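Local coordinates for protein lipase (Rhizopus chinensis, PDB 6A0W) that probably hydrolyses ester bonds of lipids, as a fungal class 3 lipase whose N-terminal polypeptide segment regulates its affinity for substrate, at residues Leu86-Asn91 and Leu140-Gln145; Thr125-Val130 and Leu185-Lys190. One frame throughout, in Å; residues are numbered along the deposited sequence.

Interaction 1. Residues Leu86-Asn91 and Leu140-Gln145; sequences LLTDTN and LSSYNQ
T88 and S142 meet hydroxyl to hydroxyl: OG1 of T88 lies 2.8 Å from OG of S142 in a hydrogen bond that either could donate. The CB of each residue points at the other segment, T88 from the turn that leads into strand 90-97, S142 from helix 137-160. With chi1 at -53°, OG of S142 lies beside its own backbone N, from where it also bonds the carbonyl of G138. T88 is turned with OG1 between its backbone N and carbonyl carbon (chi1 54°), which leaves CG2 3.2 Å from OG of S142, alongside the bond. T90, at the start of the strand, sends its side chain the same way; its OG1 sits 2.7 Å from OG1 of T88 and 3.5 Å from CB of S142. Three hydroxyls thus form a short chain, T90 to T88 to S142, with Q177 of helix 173-188 packed against both T90 and S142. Behind it, D89 points away from the helix and takes a hydrogen bond at OD1 from ND2 of N91 (2.9 Å), met 67° above the carboxylate plane. D89 and T90 make a G1 beta bulge at the start of strand 90-97, where the chain returns from strand 78-85. The helix is therefore tied to this hairpin by a short row of hydrogen-bonded hydroxyls, with little apolar packing, and the T88 hydroxyl has two hydroxyl partners, set nearly at a right angle.

Interaction 2. Residues Thr125-Val130 and Leu185-Lys190; sequences TDYSPV and LYQREK
Q187 reaches from the last turn of helix 173-188 to the phenol of Y127, and its NE2 donates a hydrogen bond to OH at 2.9 Å with an N-H...O angle of 153°. The two side chains approach from opposite directions, ring and amide planes 48° apart. In Y127, CG anti to the backbone N (chi1 -171°) swings the ring so that its hydroxyl end comes to Q187, while Q187 is bent at chi2. This is the close part of the contact: Y127 is buried, its ring meeting F212 edge-to-face, and NE2 of Q187 has a second hydrogen-bond partner in Y215 OH of helix 210-218. The type I turn from Y127 to V130 brings the proline back over the tyrosine, with CD of P129 3.8 Å above the ring plane, over its centre. The looser side is where the exposed P129 meets the Q187 amide, the two side chains crossing at about a right angle. Here CB of P129 comes to 3.6 Å from NE2 of Q187, and CG of P129 lies 3.7 Å from OE1 of Q187, plain van der Waals approaches. One amide nitrogen, shared between two phenol oxygens, thus joins the turn after strand 124-126 to two helices, with directional bonding inside and weaker proline packing outside.

The four segments alternate along the chain, 86-91, 125-130, 140-145, 185-190, so that interactions 1 and 2 cross in sequence; their centres lie about 17 Å apart. Interaction 1 sets helix 137-160 against the end of the mixed sheet where strands 78-85 and 90-97 pair, whereas interaction 2 lies farther from the chain centre, at the end of helix 173-188. The two touch where CD2 of L140 packs 3.8 Å from O of D126. Helix 173-188 also links them: Q177 backs the first and Q187 makes the second. This helix follows the putative nucleophile elbow of an alpha/beta-hydrolase fold; interaction 1 lies near the elbow end, through Q177, and interaction 2 at the C-terminal end, away from it.

Interaction 1. Residues Leu86-Asn91 and Leu140-Gln145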
ATOM      1  N   LEU A  86     -13.912  11.894   6.744  1.00 37.19           N
ATOM      2  CA  LEU A  86     -14.175  12.896   5.721  1.00 33.92           C
ATOM      3  C   LEU A  86     -13.008  13.790   5.491  1.00 30.54           C
ATOM      4  O   LEU A  86     -12.798  14.285   4.369  1.00 37.04           O
ATOM      5  CB  LEU A  86     -15.342  13.805   6.128  1.00 43.96           C
ATOM      6  CG  LEU A  86     -16.765  13.370   5.814  1.00 54.59           C
ATOM      7  CD1 LEU A  86     -17.688  14.537   6.174  1.00 55.74           C
ATOM      8  CD2 LEU A  86     -16.865  12.986   4.340  1.00 49.88           C
ATOM      9  N   LEU A  87     -12.409  14.237   6.580  1.00 35.00           N
ATOM     10  CA  LEU A  87     -11.364  15.276   6.482  1.00 33.57           C
ATOM     11  C   LEU A  87     -10.302  15.058   5.393  1.00 35.47           C
ATOM     12  O   LEU A  87      -9.727  16.035   4.903  1.00 31.62           O
ATOM     13  CB  LEU A  87     -10.656  15.405   7.804  1.00 33.76           C
ATOM     14  CG  LEU A  87     -11.118  16.411   8.828  1.00 56.77           C
ATOM     15  CD1 LEU A  87     -10.162  16.289  10.014  1.00 53.21           C
ATOM     16  CD2 LEU A  87     -11.104  17.813   8.234  1.00 52.92           C
ATOM     17  N   THR A  88      -9.889  13.799   5.184  1.00 35.38           N
ATOM     18  CA  THR A  88      -8.896  13.447   4.134  1.00 37.25           C
ATOM     19  C   THR A  88      -9.463  12.429   3.150  1.00 33.09           C
ATOM     20  O   THR A  88      -8.745  11.859   2.306  1.00 37.10           O
ATOM     21  CB  THR A  88      -7.604  12.829   4.752  1.00 39.85           C
ATOM     22  OG1 THR A  88      -7.943  11.711   5.583  1.00 34.51           O
ATOM     23  CG2 THR A  88      -6.819  13.871   5.550  1.00 35.08           C
ATOM     24  N   ASP A  89     -10.771  12.206   3.228  1.00 31.81           N
ATOM     25  CA  ASP A  89     -11.409  11.153   2.425  1.00 33.37           C
ATOM     26  C   ASP A  89     -10.646   9.821   2.512  1.00 36.34           C
ATOM     27  O   ASP A  89     -10.411   9.141   1.501  1.00 30.42           O
ATOM     28  CB  ASP A  89     -11.572  11.589   0.967  1.00 38.13           C
ATOM     29  CG  ASP A  89     -12.649  10.782   0.220  1.00 38.92           C
ATOM     30  OD1 ASP A  89     -13.542  10.179   0.869  1.00 33.23           O
ATOM     31  OD2 ASP A  89     -12.541  10.675  -1.031  1.00 42.36           O
ATOM     32  N   THR A  90     -10.401   9.398   3.754  1.00 33.07           N
ATOM     33  CA  THR A  90      -9.808   8.105   4.034  1.00 27.67           C
ATOM     34  C   THR A  90     -10.927   7.130   4.320  1.00 32.62           C
ATOM     35  O   THR A  90     -11.806   7.397   5.117  1.00 34.59           O
ATOM     36  CB  THR A  90      -8.817   8.199   5.207  1.00 32.68           C
ATOM     37  OG1 THR A  90      -7.780   9.142   4.888  1.00 30.32           O
ATOM     38  CG2 THR A  90      -8.212   6.844   5.519  1.00 35.35           C
ATOM     39  N   ASN A  91     -10.917   6.019   3.608  1.00 29.74           N
ATOM     40  CA  ASN A  91     -11.993   5.057   3.645  1.00 29.95           C
ATOM     41  C   ASN A  91     -11.369   3.673   3.795  1.00 34.17           C
ATOM     42  O   ASN A  91     -10.224   3.464   3.432  1.00 32.37           O
ATOM     43  CB  ASN A  91     -12.795   5.108   2.340  1.00 34.00           C
ATOM     44  CG  ASN A  91     -13.467   6.461   2.093  1.00 35.28           C
ATOM     45  OD1 ASN A  91     -14.644   6.586   2.386  1.00 38.52           O
ATOM     46  ND2 ASN A  91     -12.756   7.436   1.495  1.00 29.59           N
ATOM     47  N   LEU A 140      -0.519  10.243   9.323  1.00 29.86           N
ATOM     48  CA  LEU A 140      -0.734   9.863  10.711  1.00 29.67           C
ATOM     49  C   LEU A 140      -2.021  10.450  11.306  1.00 29.95           C
ATOM     50  O   LEU A 140      -2.725   9.755  12.041  1.00 35.22           O
ATOM     51  CB  LEU A 140       0.475  10.268  11.575  1.00 35.56           C
ATOM     52  CG  LEU A 140       0.449   9.777  13.028  1.00 40.67           C
ATOM     53  CD1 LEU A 140       0.569   8.284  13.100  1.00 40.44           C
ATOM     54  CD2 LEU A 140       1.572  10.408  13.847  1.00 49.66           C
ATOM     55  N   SER A 141      -2.374  11.690  10.962  1.00 35.08           N
ATOM     56  CA  SER A 141      -3.700  12.223  11.380  1.00 39.72           C
ATOM     57  C   SER A 141      -4.859  11.421  10.839  1.00 33.60           C
ATOM     58  O   SER A 141      -5.781  11.081  11.578  1.00 34.76           O
ATOM     59  CB  SER A 141      -3.913  13.676  10.941  1.00 41.60           C
ATOM     60  OG  SER A 141      -2.882  14.081  10.077  1.00 64.66           O
ATOM     61  N   SER A 142      -4.762  11.021   9.576  1.00 32.18           N
ATOM     62  CA  SER A 142      -5.812  10.194   8.996  1.00 32.31           C
ATOM     63  C   SER A 142      -5.905   8.857   9.714  1.00 34.91           C
ATOM     64  O   SER A 142      -7.006   8.392  10.064  1.00 34.25           O
ATOM     65  CB  SER A 142      -5.609   9.996   7.481  1.00 34.04           C
ATOM     66  OG  SER A 142      -5.450  11.217   6.806  1.00 32.01           O
ATOM     67  N   TYR A 143      -4.742   8.273  10.004  1.00 32.53           N
ATOM     68  CA  TYR A 143      -4.725   7.016  10.706  1.00 32.70           C
ATOM     69  C   TYR A 143      -5.431   7.167  12.053  1.00 33.21           C
ATOM     70  O   TYR A 143      -6.220   6.290  12.453  1.00 33.83           O
ATOM     71  CB  TYR A 143      -3.287   6.457  10.893  1.00 30.46           C
ATOM     72  CG  TYR A 143      -3.308   5.103  11.569  1.00 29.28           C
ATOM     73  CD1 TYR A 143      -3.880   4.022  10.929  1.00 30.89           C
ATOM     74  CD2 TYR A 143      -2.959   4.968  12.901  1.00 30.71           C
ATOM     75  CE1 TYR A 143      -4.079   2.824  11.556  1.00 32.03           C
ATOM     76  CE2 TYR A 143      -3.133   3.759  13.562  1.00 32.54           C
ATOM     77  CZ  TYR A 143      -3.698   2.693  12.882  1.00 35.42           C
ATOM     78  OH  TYR A 143      -3.953   1.487  13.500  1.00 31.36           O
ATOM     79  N   ASN A 144      -5.079   8.216  12.789  1.00 35.11           N
ATOM     80  CA  ASN A 144      -5.642   8.379  14.141  1.00 38.44           C
ATOM     81  C   ASN A 144      -7.165   8.605  14.141  1.00 37.33           C
ATOM     82  O   ASN A 144      -7.832   8.234  15.106  1.00 42.80           O
ATOM     83  CB  ASN A 144      -4.899   9.487  14.899  1.00 35.32           C
ATOM     84  CG  ASN A 144      -3.557   9.014  15.442  1.00 30.58           C
ATOM     85  OD1 ASN A 144      -3.472   7.947  15.963  1.00 36.44           O
ATOM     86  ND2 ASN A 144      -2.507   9.790  15.257  1.00 37.33           N
ATOM     87  N   GLN A 145      -7.734   9.024  13.013  1.00 37.27           N
ATOM     88  CA  GLN A 145      -9.196   9.010  12.842  1.00 37.98           C
ATOM     89  C   GLN A 145      -9.751   7.619  12.617  1.00 45.05           C
ATOM     90  O   GLN A 145     -10.720   7.215  13.265  1.00 49.72           O
ATOM     91  CB  GLN A 145      -9.644   9.895  11.678  1.00 38.91           C
ATOM     92  CG  GLN A 145      -9.299  11.371  11.812  1.00 42.40           C
ATOM     93  CD  GLN A 145     -10.004  11.982  13.029  1.00 63.57           C
ATOM     94  OE1 GLN A 145     -11.224  11.816  13.207  1.00 52.17           O
ATOM     95  NE2 GLN A 145      -9.210  12.471  13.975  1.00 52.52           N
TER

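Interaction 2. Residues Thr125-Val130 and Leu185-Lys190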
ATOM      1  N   THR A 125       5.387  14.425  11.782  1.00 36.58           N
ATOM      2  CA  THR A 125       5.014  14.406  13.181  1.00 41.53           C
ATOM      3  C   THR A 125       5.838  13.278  13.803  1.00 47.67           C
ATOM      4  O   THR A 125       6.159  12.323  13.109  1.00 38.94           O
ATOM      5  CB  THR A 125       3.551  13.965  13.363  1.00 44.88           C
ATOM      6  OG1 THR A 125       2.697  14.788  12.585  1.00 60.48           O
ATOM      7  CG2 THR A 125       3.131  14.059  14.833  1.00 54.72           C
ATOM      8  N   ASP A 126       6.090  13.338  15.113  1.00 42.11           N
ATOM      9  CA  ASP A 126       6.728  12.246  15.824  1.00 41.67           C
ATOM     10  C   ASP A 126       5.864  11.011  15.801  1.00 41.76           C
ATOM     11  O   ASP A 126       4.658  11.098  15.987  1.00 39.35           O
ATOM     12  CB  ASP A 126       7.019  12.605  17.284  1.00 45.22           C
ATOM     13  CG  ASP A 126       8.188  13.556  17.417  1.00 44.35           C
ATOM     14  OD1 ASP A 126       8.834  13.904  16.399  1.00 44.98           O
ATOM     15  OD2 ASP A 126       8.477  13.957  18.565  1.00 65.45           O
ATOM     16  N   TYR A 127       6.507   9.861  15.604  1.00 39.34           N
ATOM     17  CA  TYR A 127       5.854   8.589  15.723  1.00 34.82           C
ATOM     18  C   TYR A 127       5.984   8.089  17.153  1.00 37.11           C
ATOM     19  O   TYR A 127       7.027   7.581  17.591  1.00 43.87           O
ATOM     20  CB  TYR A 127       6.444   7.618  14.690  1.00 30.02           C
ATOM     21  CG  TYR A 127       5.703   6.298  14.569  1.00 28.08           C
ATOM     22  CD1 TYR A 127       4.356   6.230  14.158  1.00 29.64           C
ATOM     23  CD2 TYR A 127       6.345   5.108  14.845  1.00 28.14           C
ATOM     24  CE1 TYR A 127       3.678   5.006  14.113  1.00 32.33           C
ATOM     25  CE2 TYR A 127       5.692   3.881  14.742  1.00 33.54           C
ATOM     26  CZ  TYR A 127       4.375   3.812  14.342  1.00 32.59           C
ATOM     27  OH  TYR A 127       3.757   2.549  14.301  1.00 32.23           O
ATOM     28  N   SER A 128       4.892   8.157  17.890  1.00 46.81           N
ATOM     29  CA  SER A 128       5.013   8.090  19.349  1.00 50.14           C
ATOM     30  C   SER A 128       5.432   6.700  19.867  1.00 47.37           C
ATOM     31  O   SER A 128       6.256   6.618  20.764  1.00 47.65           O
ATOM     32  CB  SER A 128       3.778   8.677  20.031  1.00 42.89           C
ATOM     33  OG  SER A 128       2.845   7.670  20.310  1.00 59.23           O
ATOM     34  N   PRO A 129       5.127   5.623  19.121  1.00 47.26           N
ATOM     35  CA  PRO A 129       5.596   4.323  19.612  1.00 37.20           C
ATOM     36  C   PRO A 129       7.107   4.115  19.589  1.00 36.36           C
ATOM     37  O   PRO A 129       7.591   3.141  20.175  1.00 41.37           O
ATOM     38  CB  PRO A 129       4.898   3.320  18.680  1.00 36.37           C
ATOM     39  CG  PRO A 129       3.671   4.052  18.203  1.00 40.61           C
ATOM     40  CD  PRO A 129       4.076   5.483  18.092  1.00 41.23           C
ATOM     41  N   VAL A 130       7.847   4.960  18.883  1.00 36.97           N
ATOM     42  CA  VAL A 130       9.262   4.733  18.670  1.00 34.80           C
ATOM     43  C   VAL A 130      10.017   6.050  18.632  1.00 36.31           C
ATOM     44  O   VAL A 130       9.976   6.795  17.651  1.00 37.01           O
ATOM     45  CB  VAL A 130       9.536   3.992  17.332  1.00 38.98           C
ATOM     46  CG1 VAL A 130      10.997   3.665  17.215  1.00 37.32           C
ATOM     47  CG2 VAL A 130       8.676   2.739  17.189  1.00 36.09           C
ATOM     48  N   LEU A 185      -1.273  -2.869  14.761  1.00 29.47           N
ATOM     49  CA  LEU A 185      -1.631  -4.232  15.076  1.00 27.49           C
ATOM     50  C   LEU A 185      -0.459  -4.998  15.727  1.00 35.65           C
ATOM     51  O   LEU A 185      -0.639  -5.728  16.719  1.00 30.41           O
ATOM     52  CB  LEU A 185      -2.114  -4.954  13.814  1.00 30.39           C
ATOM     53  CG  LEU A 185      -3.464  -4.431  13.324  1.00 34.77           C
ATOM     54  CD1 LEU A 185      -3.738  -4.791  11.865  1.00 33.90           C
ATOM     55  CD2 LEU A 185      -4.569  -4.958  14.246  1.00 32.98           C
ATOM     56  N   TYR A 186       0.728  -4.898  15.134  1.00 30.28           N
ATOM     57  CA  TYR A 186       1.881  -5.553  15.743  1.00 36.62           C
ATOM     58  C   TYR A 186       2.073  -5.042  17.193  1.00 36.59           C
ATOM     59  O   TYR A 186       2.478  -5.808  18.064  1.00 33.33           O
ATOM     60  CB  TYR A 186       3.145  -5.322  14.909  1.00 33.46           C
ATOM     61  CG  TYR A 186       4.455  -5.752  15.561  1.00 28.61           C
ATOM     62  CD1 TYR A 186       4.842  -7.089  15.623  1.00 33.91           C
ATOM     63  CD2 TYR A 186       5.340  -4.799  16.019  1.00 35.21           C
ATOM     64  CE1 TYR A 186       6.040  -7.469  16.242  1.00 34.87           C
ATOM     65  CE2 TYR A 186       6.558  -5.149  16.591  1.00 36.80           C
ATOM     66  CZ  TYR A 186       6.902  -6.464  16.681  1.00 35.78           C
ATOM     67  OH  TYR A 186       8.111  -6.692  17.254  1.00 42.72           O
ATOM     68  N   GLN A 187       1.936  -3.734  17.390  1.00 29.29           N
ATOM     69  CA  GLN A 187       2.229  -3.128  18.691  1.00 32.71           C
ATOM     70  C   GLN A 187       1.182  -3.529  19.710  1.00 35.01           C
ATOM     71  O   GLN A 187       1.538  -3.936  20.781  1.00 34.81           O
ATOM     72  CB  GLN A 187       2.354  -1.614  18.601  1.00 30.31           C
ATOM     73  CG  GLN A 187       3.599  -1.121  17.884  1.00 29.69           C
ATOM     74  CD  GLN A 187       3.386   0.156  17.118  1.00 28.99           C
ATOM     75  OE1 GLN A 187       2.338   0.779  17.243  1.00 33.90           O
ATOM     76  NE2 GLN A 187       4.401   0.597  16.347  1.00 30.21           N
ATOM     77  N   ARG A 188      -0.089  -3.618  19.337  1.00 32.49           N
ATOM     78  CA  ARG A 188      -1.140  -3.656  20.336  1.00 30.72           C
ATOM     79  C   ARG A 188      -2.001  -4.858  20.290  1.00 33.09           C
ATOM     80  O   ARG A 188      -2.806  -5.068  21.187  1.00 32.48           O
ATOM     81  CB  ARG A 188      -1.994  -2.417  20.209  1.00 30.26           C
ATOM     82  CG  ARG A 188      -1.217  -1.148  20.485  1.00 31.22           C
ATOM     83  CD  ARG A 188      -2.162   0.027  20.732  1.00 34.89           C
ATOM     84  NE  ARG A 188      -2.945   0.378  19.549  1.00 33.39           N
ATOM     85  CZ  ARG A 188      -4.264   0.445  19.510  1.00 45.79           C
ATOM     86  NH1 ARG A 188      -4.865   0.822  18.387  1.00 40.69           N
ATOM     87  NH2 ARG A 188      -4.975   0.288  20.633  1.00 43.68           N
ATOM     88  N   GLU A 189      -1.849  -5.687  19.266  1.00 28.84           N
ATOM     89  CA  GLU A 189      -2.624  -6.917  19.217  1.00 29.64           C
ATOM     90  C   GLU A 189      -1.635  -8.063  19.292  1.00 41.44           C
ATOM     91  O   GLU A 189      -0.965  -8.413  18.318  1.00 35.12           O
ATOM     92  CB  GLU A 189      -3.437  -6.953  17.929  1.00 32.54           C
ATOM     93  CG  GLU A 189      -4.037  -8.281  17.563  1.00 37.15           C
ATOM     94  CD  GLU A 189      -4.907  -8.862  18.672  1.00 41.18           C
ATOM     95  OE1 GLU A 189      -6.131  -8.601  18.662  1.00 34.81           O
ATOM     96  OE2 GLU A 189      -4.384  -9.666  19.477  1.00 35.38           O
ATOM     97  N   LYS A 190      -1.516  -8.633  20.480  1.00 40.76           N
ATOM     98  CA  LYS A 190      -0.398  -9.526  20.758  1.00 43.48           C
ATOM     99  C   LYS A 190      -0.629 -10.881  20.102  1.00 31.48           C
ATOM    100  O   LYS A 190       0.287 -11.659  19.997  1.00 36.38           O
ATOM    101  CB  LYS A 190      -0.191  -9.693  22.268  1.00 45.20           C
ATOM    102  CG  LYS A 190      -1.455 -10.178  22.977  1.00 59.65           C
ATOM    103  CD  LYS A 190      -1.215 -11.281  24.001  1.00 78.38           C
ATOM    104  CE  LYS A 190      -2.499 -12.051  24.274  1.00 74.07           C
ATOM    105  NZ  LYS A 190      -3.402 -11.274  25.169  1.00 79.41           N
TER